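Local structure of Melibiose/raffinose/stachyose-binding protein MelE (Bacillus subtilis subsp. subtilis str. 168, 4R6H) at residues L35-T40 and I64-H69; P137-K142 and T343-G348; A187-S192 and T250-Q255. The protein binds melibiose, raffinose and stachyose as the solute-binding component of the MelEDC-MsmX ABC transporter that imports these sugars. All coordinates share one frame; numbering follows the deposited sequence. Where two conformers were deposited one is given.

Contact 1 (L35-T40 and I64-H69); sequences LTIYST and IHVSLH
Ile37 wedges its two branches against Val66 and Leu68 where strands 35-38 and 64-69 run parallel as neighbours in a sheet. The branches diverge to meet separate residues of the facing strand. With CG1 anti to the carbonyl carbon (chi1 -52°), the longer arm sends CD1 against Val66 CG1 at 3.7 Å, while the short branch CG2 rests 3.8 Å from Leu68 CD2. Leu35 adds its CB, 3.8 Å from Ile64 CG2, on this same face. Leu35, Ile37, Val66 and Leu68 thus make one apolar surface.

The other face, with Thr36, Tyr38, Ser67 and His69, is more polar. Thr36 brings its methyl CG2 alongside Ser67 CB in a slack 4.2 Å contact. Farther along, Tyr38 and His69 meet with their ring planes inclined by 33°. Tyr38 CE1 lies over one face of the imidazole, displaced toward its rim, and the neighbouring ring carbon Tyr38 CD1 is 3.7 Å from His69 CB.

Between the two faces the backbones pair as in a regular parallel sheet. Leu35 N donates to His65 O, and Leu35 O accepts from Ser67 N; Ile37 in turn donates to Ser67 O and accepts from His69 N at 2.8 Å. Ser39 N extends the ladder to His69 O beyond the end of the first strand.

The pair forms the two strands of a beta-alpha-beta unit whose connecting helix, 44-60, packs on the apolar face: Ala54 and Phe57 meet Val66, and Phe57 also touches Ile64. Phe326 of helix 320-331 covers Leu35 and Ile37 on that side. On the opposite face Tyr38 reaches helix 75-84, touching Met79 and hydrogen-bonding Arg82 through its OH; at the edge of strand 35-38 away from strand 64-69, Thr36 and Tyr38 bond to the backbone of Leu91.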
loop_
_atom_site.group_PDB
_atom_site.type_symbol
_atom_site.label_atom_id
_atom_site.label_comp_id
_atom_site.label_asym_id
_atom_site.label_seq_id
_atom_site.Cartn_x
_atom_site.Cartn_y
_atom_site.Cartn_z
ATOM N N LEU A 35 12.179 -0.437 26.137
ATOM C CA LEU A 35 12.514 -0.424 24.692
ATOM C C LEU A 35 11.249 0.112 24.021
ATOM O O LEU A 35 10.178 -0.498 24.125
ATOM C CB LEU A 35 12.819 -1.842 24.225
ATOM C CG LEU A 35 13.072 -1.979 22.696
ATOM C CD1 LEU A 35 14.388 -1.357 22.313
ATOM C CD2 LEU A 35 13.056 -3.437 22.284
ATOM N N THR A 36 11.354 1.306 23.422
ATOM C CA THR A 36 10.188 1.960 22.874
ATOM C C THR A 36 10.063 1.670 21.387
ATOM O O THR A 36 11.034 1.798 20.633
ATOM C CB THR A 36 10.227 3.475 23.089
ATOM O OG1 THR A 36 11.457 4.002 22.583
ATOM C CG2 THR A 36 10.107 3.817 24.590
ATOM N N ILE A 37 8.861 1.262 21.004
ATOM C CA ILE A 37 8.581 0.866 19.611
ATOM C C ILE A 37 7.328 1.593 19.129
ATOM O O ILE A 37 6.271 1.556 19.797
ATOM C CB ILE A 37 8.298 -0.633 19.499
ATOM C CG1 ILE A 37 9.408 -1.429 20.168
ATOM C CG2 ILE A 37 8.078 -1.046 18.025
ATOM C CD1 ILE A 37 9.335 -2.928 19.980
ATOM N N TYR A 38 7.437 2.285 17.991
ATOM C CA TYR A 38 6.282 2.932 17.359
ATOM C C TYR A 38 5.874 2.121 16.124
ATOM O O TYR A 38 6.751 1.668 15.363
ATOM C CB TYR A 38 6.626 4.347 16.878
ATOM C CG TYR A 38 6.382 5.508 17.823
ATOM C CD1 TYR A 38 6.543 5.384 19.190
ATOM C CD2 TYR A 38 6.033 6.754 17.287
ATOM C CE1 TYR A 38 6.317 6.483 20.035
ATOM C CE2 TYR A 38 5.795 7.847 18.103
ATOM C CZ TYR A 38 5.948 7.713 19.465
ATOM O OH TYR A 38 5.716 8.830 20.245
ATOM N N SER A 39 4.562 2.023 15.901
ATOM C CA SER A 39 3.974 1.238 14.840
ATOM C C SER A 39 2.771 1.944 14.215
ATOM O O SER A 39 1.955 2.510 14.977
ATOM C CB SER A 39 3.564 -0.145 15.365
ATOM O OG SER A 39 2.858 -0.892 14.356
ATOM N N THR A 40 2.647 1.840 12.888
ATOM C CA THR A 40 1.420 2.296 12.175
ATOM C C THR A 40 0.328 1.230 12.032
ATOM O O THR A 40 -0.656 1.468 11.342
ATOM C CB THR A 40 1.742 2.857 10.783
ATOM O OG1 THR A 40 2.154 1.824 9.861
ATOM C CG2 THR A 40 2.744 3.989 10.860
ATOM N N ILE A 64 13.992 -6.292 30.006
ATOM C CA ILE A 64 13.414 -5.346 29.037
ATOM C C ILE A 64 11.902 -5.284 29.196
ATOM O O ILE A 64 11.225 -6.297 29.230
ATOM C CB ILE A 64 13.832 -5.698 27.585
ATOM C CG1 ILE A 64 15.363 -5.643 27.456
ATOM C CG2 ILE A 64 13.125 -4.788 26.583
ATOM C CD1 ILE A 64 15.954 -6.344 26.233
ATOM N N HIS A 65 11.392 -4.075 29.280
ATOM C CA HIS A 65 9.983 -3.820 29.168
ATOM C C HIS A 65 9.776 -3.170 27.783
ATOM O O HIS A 65 10.294 -2.087 27.526
ATOM C CB HIS A 65 9.517 -2.862 30.274
ATOM C CG HIS A 65 8.199 -2.230 29.983
ATOM N ND1 HIS A 65 7.027 -2.951 29.897
ATOM C CD2 HIS A 65 7.873 -0.943 29.712
ATOM C CE1 HIS A 65 6.033 -2.133 29.595
ATOM N NE2 HIS A 65 6.519 -0.911 29.477
ATOM N N VAL A 66 8.997 -3.841 26.937
ATOM C CA VAL A 66 8.697 -3.318 25.620
ATOM C C VAL A 66 7.503 -2.379 25.732
ATOM O O VAL A 66 6.421 -2.770 26.189
ATOM C CB VAL A 66 8.432 -4.435 24.623
ATOM C CG1 VAL A 66 8.008 -3.800 23.286
ATOM C CG2 VAL A 66 9.627 -5.367 24.494
ATOM N N SER A 67 7.702 -1.139 25.311
ATOM C CA SER A 67 6.653 -0.119 25.308
ATOM C C SER A 67 6.258 0.099 23.844
ATOM O O SER A 67 6.929 0.823 23.105
ATOM C CB SER A 67 7.132 1.184 25.935
ATOM O OG SER A 67 6.084 2.161 25.930
ATOM N N LEU A 68 5.144 -0.532 23.489
ATOM C CA LEU A 68 4.606 -0.538 22.133
ATOM C C LEU A 68 3.548 0.538 22.016
ATOM O O LEU A 68 2.585 0.578 22.799
ATOM C CB LEU A 68 3.963 -1.895 21.819
ATOM C CG LEU A 68 4.638 -2.820 20.832
ATOM C CD1 LEU A 68 3.841 -4.125 20.795
ATOM C CD2 LEU A 68 4.778 -2.142 19.462
ATOM N N HIS A 69 3.727 1.415 21.031
ATOM C CA HIS A 69 2.819 2.518 20.762
ATOM C C HIS A 69 2.223 2.391 19.384
ATOM O O HIS A 69 2.957 2.206 18.397
ATOM C CB HIS A 69 3.589 3.827 20.779
ATOM C CG HIS A 69 4.169 4.172 22.109
ATOM N ND1 HIS A 69 3.744 5.262 22.839
ATOM C CD2 HIS A 69 5.145 3.583 22.842
ATOM C CE1 HIS A 69 4.431 5.327 23.966
ATOM N NE2 HIS A 69 5.285 4.321 23.995
#

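Contact 2 (P137-K142 and T343-G348); sequences PINQAK and TSLPSG
Asn139 and Gln140 pack closely around the carbonyl of Pro346. Pro346 O lies 3.0 Å from Asn139 CA and is also pressed by Asn139 CB, and Gln140 N gives it a weak, bent hydrogen bond (127°). Beside it Gly348 is fitted against the ring of Pro137, its CA 3.9 Å from Pro137 CG; a beta carbon on this residue would collide with that same CG.

Two side-chain amides fasten the ends of this close-packed region. Asn139 ND2 donates to Thr343 OG1 at 3.0 Å, with the hydroxyl oxygen near the amide plane, and its OD1 accepts from Tyr309 N. The Thr343 hydroxyl is also hydrogen-bonded to Ala340 O in helix 333-343. Gln140 CG stands between the backbone N and the carbonyl carbon (chi1 53°), and the chain then runs out so that NE2 meets Ser347 O at 3.0 Å in an almost straight bond. The same NE2 also donates to Asp119. A leucine in place of Gln140 would probably leave Ser347 O without its amide donor and the Asp119 carboxylate short of one partner.

Packing is looser elsewhere. A water bridges Pro137 O, to which it donates at 2.9 Å, and Ser347 OG, whose hydroxyl is also bonded to Leu349 N. Pro346, partly exposed, has its CG 4.1 Å from Lys142 CE, a light contact; the ammonium group of Lys142 turns instead to the rings of Trp303 and Tyr362.

The loop that follows helix 333-343 through the Schellman turn at Ser344 is therefore bound chiefly by amide groups to the passage from strand 136-137 into strand 141-148, which belong to different sheets. One cost remains: Gln140 O is buried against Leu345 and the Pro346 ring with no polar partner, so directed amide bonds are paired with an apolar cover over one unsatisfied carbonyl.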
loop_
_atom_site.group_PDB
_atom_site.type_symbol
_atom_site.label_atom_id
_atom_site.label_comp_id
_atom_site.label_asym_id
_atom_site.label_seq_id
_atom_site.Cartn_x
_atom_site.Cartn_y
_atom_site.Cartn_z
ATOM N N PRO A 137 11.554 -5.318 7.058
ATOM C CA PRO A 137 10.166 -5.416 6.621
ATOM C C PRO A 137 9.382 -6.518 7.317
ATOM O O PRO A 137 9.633 -7.703 7.101
ATOM C CB PRO A 137 10.296 -5.693 5.119
ATOM C CG PRO A 137 11.568 -6.499 5.041
ATOM C CD PRO A 137 12.487 -5.963 6.113
ATOM N N ILE A 138 8.452 -6.147 8.165
ATOM C CA ILE A 138 7.618 -7.127 8.828
ATOM C C ILE A 138 6.793 -7.884 7.760
ATOM O O ILE A 138 6.536 -9.078 7.846
ATOM C CB ILE A 138 6.704 -6.431 9.835
ATOM C CG1 ILE A 138 7.517 -5.951 11.027
ATOM C CG2 ILE A 138 5.496 -7.291 10.221
ATOM C CD1 ILE A 138 6.771 -5.010 11.939
ATOM N N ASN A 139 6.388 -7.158 6.741
ATOM C CA ASN A 139 5.524 -7.693 5.701
ATOM C C ASN A 139 5.766 -6.903 4.438
ATOM O O ASN A 139 6.737 -6.128 4.357
ATOM C CB ASN A 139 4.045 -7.680 6.099
ATOM C CG ASN A 139 3.524 -6.312 6.398
ATOM O OD1 ASN A 139 4.236 -5.309 6.283
ATOM N ND2 ASN A 139 2.231 -6.233 6.731
ATOM N N GLN A 140 4.910 -7.078 3.440
ATOM C CA GLN A 140 5.000 -6.276 2.244
ATOM C C GLN A 140 3.642 -6.158 1.595
ATOM O O GLN A 140 2.848 -7.079 1.677
ATOM C CB GLN A 140 5.964 -6.904 1.253
ATOM C CG GLN A 140 5.681 -8.351 0.938
ATOM C CD GLN A 140 6.627 -8.902 -0.117
ATOM O OE1 GLN A 140 6.640 -8.402 -1.273
ATOM N NE2 GLN A 140 7.407 -9.899 0.255
ATOM N N ALA A 141 3.429 -5.043 0.928
ATOM C CA ALA A 141 2.179 -4.782 0.256
ATOM C C ALA A 141 2.333 -5.051 -1.231
ATOM O O ALA A 141 3.362 -4.666 -1.827
ATOM C CB ALA A 141 1.744 -3.339 0.439
ATOM N N LYS A 142 1.315 -5.682 -1.824
ATOM C CA LYS A 142 1.295 -5.964 -3.255
ATOM C C LYS A 142 -0.137 -5.786 -3.741
ATOM O O LYS A 142 -0.952 -6.711 -3.650
ATOM C CB LYS A 142 1.852 -7.343 -3.594
ATOM C CG LYS A 142 3.366 -7.462 -3.471
ATOM C CD LYS A 142 3.912 -8.776 -4.010
ATOM C CE LYS A 142 3.681 -9.958 -3.084
ATOM N NZ LYS A 142 4.374 -11.163 -3.652
ATOM N N THR A 343 -1.323 -9.564 9.717
ATOM C CA THR A 343 -1.457 -8.449 8.803
ATOM C C THR A 343 -2.086 -8.808 7.458
ATOM O O THR A 343 -2.292 -7.908 6.613
ATOM C CB THR A 343 -0.087 -7.785 8.485
ATOM O OG1 THR A 343 0.681 -8.606 7.580
ATOM C CG2 THR A 343 0.714 -7.504 9.774
ATOM N N SER A 344 -2.339 -10.099 7.248
ATOM C CA SER A 344 -2.924 -10.632 6.012
ATOM C C SER A 344 -2.060 -10.398 4.786
ATOM O O SER A 344 -2.563 -10.370 3.661
ATOM C CB SER A 344 -4.354 -10.107 5.788
ATOM O OG SER A 344 -5.168 -10.481 6.915
ATOM N N LEU A 345 -0.746 -10.292 4.985
ATOM C CA LEU A 345 0.168 -10.002 3.896
ATOM C C LEU A 345 1.369 -10.879 3.981
ATOM O O LEU A 345 1.701 -11.426 5.058
ATOM C CB LEU A 345 0.584 -8.525 3.960
ATOM C CG LEU A 345 -0.428 -7.464 3.589
ATOM C CD1 LEU A 345 0.038 -6.068 3.916
ATOM C CD2 LEU A 345 -0.741 -7.577 2.107
ATOM N N PRO A 346 2.112 -10.996 2.868
ATOM C CA PRO A 346 3.328 -11.807 2.934
ATOM C C PRO A 346 4.388 -11.204 3.840
ATOM O O PRO A 346 4.456 -9.982 4.012
ATOM C CB PRO A 346 3.861 -11.786 1.496
ATOM C CG PRO A 346 2.721 -11.344 0.671
ATOM C CD PRO A 346 1.841 -10.486 1.518
ATOM N N SER A 347 5.226 -12.065 4.382
ATOM C CA SER A 347 6.441 -11.618 5.083
ATOM C C SER A 347 7.383 -10.968 4.122
ATOM O O SER A 347 7.327 -11.180 2.933
ATOM C CB SER A 347 7.111 -12.825 5.739
ATOM O OG SER A 347 8.457 -12.588 6.113
ATOM N N GLY A 348 8.290 -10.157 4.670
ATOM C CA GLY A 348 9.369 -9.573 3.896
ATOM C C GLY A 348 10.540 -10.500 3.621
ATOM O O GLY A 348 11.430 -10.083 2.893
HETATM O O HOH W 1 9.244 -10.483 7.655
#

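Contact 3 (A187-S192 and T250-Q255); sequences AGYDKS and TAKKSQ
Lys253 NZ forms a salt bridge to Asp190 OD2, 2.8 Å away, approaching the carboxylate on its anti side. The lysine chain, bent at both of its last two torsions (chi3 -51°, chi4 -62°), curls back to bring the ammonium group there. The other oxygen, Asp190 OD1, accepts from Ser192 N at 2.9 Å in a capping bond, so one carboxylate both caps a helix start and holds a lysine of the facing loop.

Tyr189 supplies the second grip. Its N donates to Ala251 O at 2.9 Å, and its ring runs side by side with the extended chain of Lys252. Lys252 CE sits over the ring centre in a CH-pi contact, 3.8 Å from the centroid, and NZ lies farther out over the same face as a cation-pi partner. Ala187 CB packs against the backbone of the facing loop, 3.5 Å from Lys253 N, with Lys253 CG beside it.

The contact joins two loops: 187-192 leads from strand 182-185 into helix 192-206, and 250-255 precedes helix 256-261. Helix 383-395 borders the first loop, where Gln392 bonds Gly188 O and Trp384 touches Ser192.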
loop_
_atom_site.group_PDB
_atom_site.type_symbol
_atom_site.label_atom_id
_atom_site.label_comp_id
_atom_site.label_asym_id
_atom_site.label_seq_id
_atom_site.Cartn_x
_atom_site.Cartn_y
_atom_site.Cartn_z
ATOM N N ALA A 187 -16.114 3.087 -3.269
ATOM C CA ALA A 187 -16.721 3.671 -2.069
ATOM C C ALA A 187 -16.383 5.191 -2.073
ATOM O O ALA A 187 -15.590 5.653 -1.257
ATOM C CB ALA A 187 -16.215 2.989 -0.819
ATOM N N GLY A 188 -17.023 5.935 -2.983
ATOM C CA GLY A 188 -16.634 7.284 -3.295
ATOM C C GLY A 188 -16.999 8.268 -2.195
ATOM O O GLY A 188 -16.560 9.414 -2.230
ATOM N N TYR A 189 -17.806 7.869 -1.211
ATOM C CA TYR A 189 -18.018 8.714 -0.045
ATOM C C TYR A 189 -16.703 9.088 0.611
ATOM O O TYR A 189 -16.527 10.236 1.164
ATOM C CB TYR A 189 -18.940 8.016 0.969
ATOM C CG TYR A 189 -19.358 8.913 2.097
ATOM C CD1 TYR A 189 -20.502 9.678 1.973
ATOM C CD2 TYR A 189 -18.614 8.985 3.247
ATOM C CE1 TYR A 189 -20.903 10.510 3.006
ATOM C CE2 TYR A 189 -18.999 9.811 4.313
ATOM C CZ TYR A 189 -20.150 10.585 4.163
ATOM O OH TYR A 189 -20.557 11.418 5.202
ATOM N N ASP A 190 -15.746 8.145 0.608
ATOM C CA ASP A 190 -14.405 8.333 1.177
ATOM C C ASP A 190 -13.495 8.734 0.017
ATOM O O ASP A 190 -13.289 7.960 -0.923
ATOM C CB ASP A 190 -13.907 7.056 1.837
ATOM C CG ASP A 190 -12.559 7.214 2.560
ATOM O OD1 ASP A 190 -11.776 8.157 2.287
ATOM O OD2 ASP A 190 -12.244 6.376 3.441
ATOM N N LYS A 191 -12.944 9.935 0.101
ATOM C CA LYS A 191 -12.092 10.420 -1.000
ATOM C C LYS A 191 -10.900 9.518 -1.249
ATOM O O LYS A 191 -10.411 9.468 -2.396
ATOM C CB LYS A 191 -11.614 11.865 -0.730
ATOM C CG LYS A 191 -10.665 12.035 0.426
ATOM C CD LYS A 191 -10.014 13.426 0.453
ATOM C CE LYS A 191 -10.904 14.515 -0.132
ATOM N NZ LYS A 191 -10.402 15.901 0.126
ATOM N N SER A 192 -10.430 8.801 -0.240
ATOM C CA SER A 192 -9.244 7.957 -0.409
ATOM C C SER A 192 -9.549 6.853 -1.462
ATOM O O SER A 192 -8.620 6.261 -2.040
ATOM C CB SER A 192 -8.784 7.357 0.936
ATOM O OG SER A 192 -9.653 6.335 1.294
ATOM N N THR A 250 -21.792 8.584 -3.060
ATOM C CA THR A 250 -22.336 8.328 -1.731
ATOM C C THR A 250 -22.042 6.936 -1.161
ATOM O O THR A 250 -22.367 6.657 -0.006
ATOM C CB THR A 250 -23.875 8.499 -1.696
ATOM O OG1 THR A 250 -24.462 7.748 -2.753
ATOM C CG2 THR A 250 -24.271 9.957 -1.877
ATOM N N ALA A 251 -21.373 6.075 -1.929
ATOM C CA ALA A 251 -21.135 4.704 -1.452
ATOM C C ALA A 251 -20.046 4.664 -0.411
ATOM O O ALA A 251 -19.016 5.326 -0.518
ATOM C CB ALA A 251 -20.773 3.830 -2.615
ATOM N N LYS A 252 -20.277 3.869 0.629
ATOM C CA LYS A 252 -19.447 3.807 1.784
ATOM C C LYS A 252 -18.643 2.513 1.857
ATOM O O LYS A 252 -19.064 1.457 1.391
ATOM C CB LYS A 252 -20.310 3.998 3.027
ATOM C CG LYS A 252 -20.868 5.407 3.053
ATOM C CD LYS A 252 -21.574 5.702 4.356
ATOM C CE LYS A 252 -22.197 7.093 4.286
ATOM N NZ LYS A 252 -23.169 7.291 5.388
ATOM N N LYS A 253 -17.442 2.590 2.433
ATOM C CA LYS A 253 -16.577 1.420 2.583
ATOM C C LYS A 253 -17.279 0.274 3.305
ATOM O O LYS A 253 -17.046 -0.900 3.032
ATOM C CB LYS A 253 -15.310 1.811 3.340
ATOM C CG LYS A 253 -14.393 2.739 2.550
ATOM C CD LYS A 253 -13.054 2.958 3.263
ATOM C CE LYS A 253 -13.198 3.392 4.733
ATOM N NZ LYS A 253 -13.892 4.706 4.980
ATOM N N SER A 254 -18.156 0.614 4.247
ATOM C CA SER A 254 -18.860 -0.386 5.052
ATOM C C SER A 254 -19.798 -1.252 4.223
ATOM O O SER A 254 -20.192 -2.293 4.727
ATOM C CB SER A 254 -19.670 0.283 6.166
ATOM O OG SER A 254 -20.618 1.121 5.614
ATOM N N GLN A 255 -20.144 -0.835 2.986
ATOM C CA GLN A 255 -21.040 -1.581 2.124
ATOM C C GLN A 255 -20.339 -2.667 1.288
ATOM O O GLN A 255 -20.987 -3.563 0.727
ATOM C CB GLN A 255 -21.780 -0.620 1.202
ATOM C CG GLN A 255 -22.618 0.436 1.950
ATOM C CD GLN A 255 -23.011 1.687 1.139
ATOM O OE1 GLN A 255 -22.438 2.014 0.116
ATOM N NE2 GLN A 255 -24.016 2.395 1.636
#

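Overall arrangement
From the N terminus, contact 1 comes first, closing the short loop through helix 44-60 and completing a beta-alpha-beta unit before contact 2 opens. Contact 2 spans some 200 residues, bringing the passage from strand 136-137 into strand 141-148 to the loop after helix 333-343. Contact 3 falls wholly within that long excursion, joining the loops before helices 192-206 and 256-261; none of the three cross. Contact 2, nearest the middle of the chain, is about 20 Å from contact 1 and 25 Å from contact 3, centre to centre. It lies where the chain passes between sheets, consistent with a connection between the two lobes of this open binding protein.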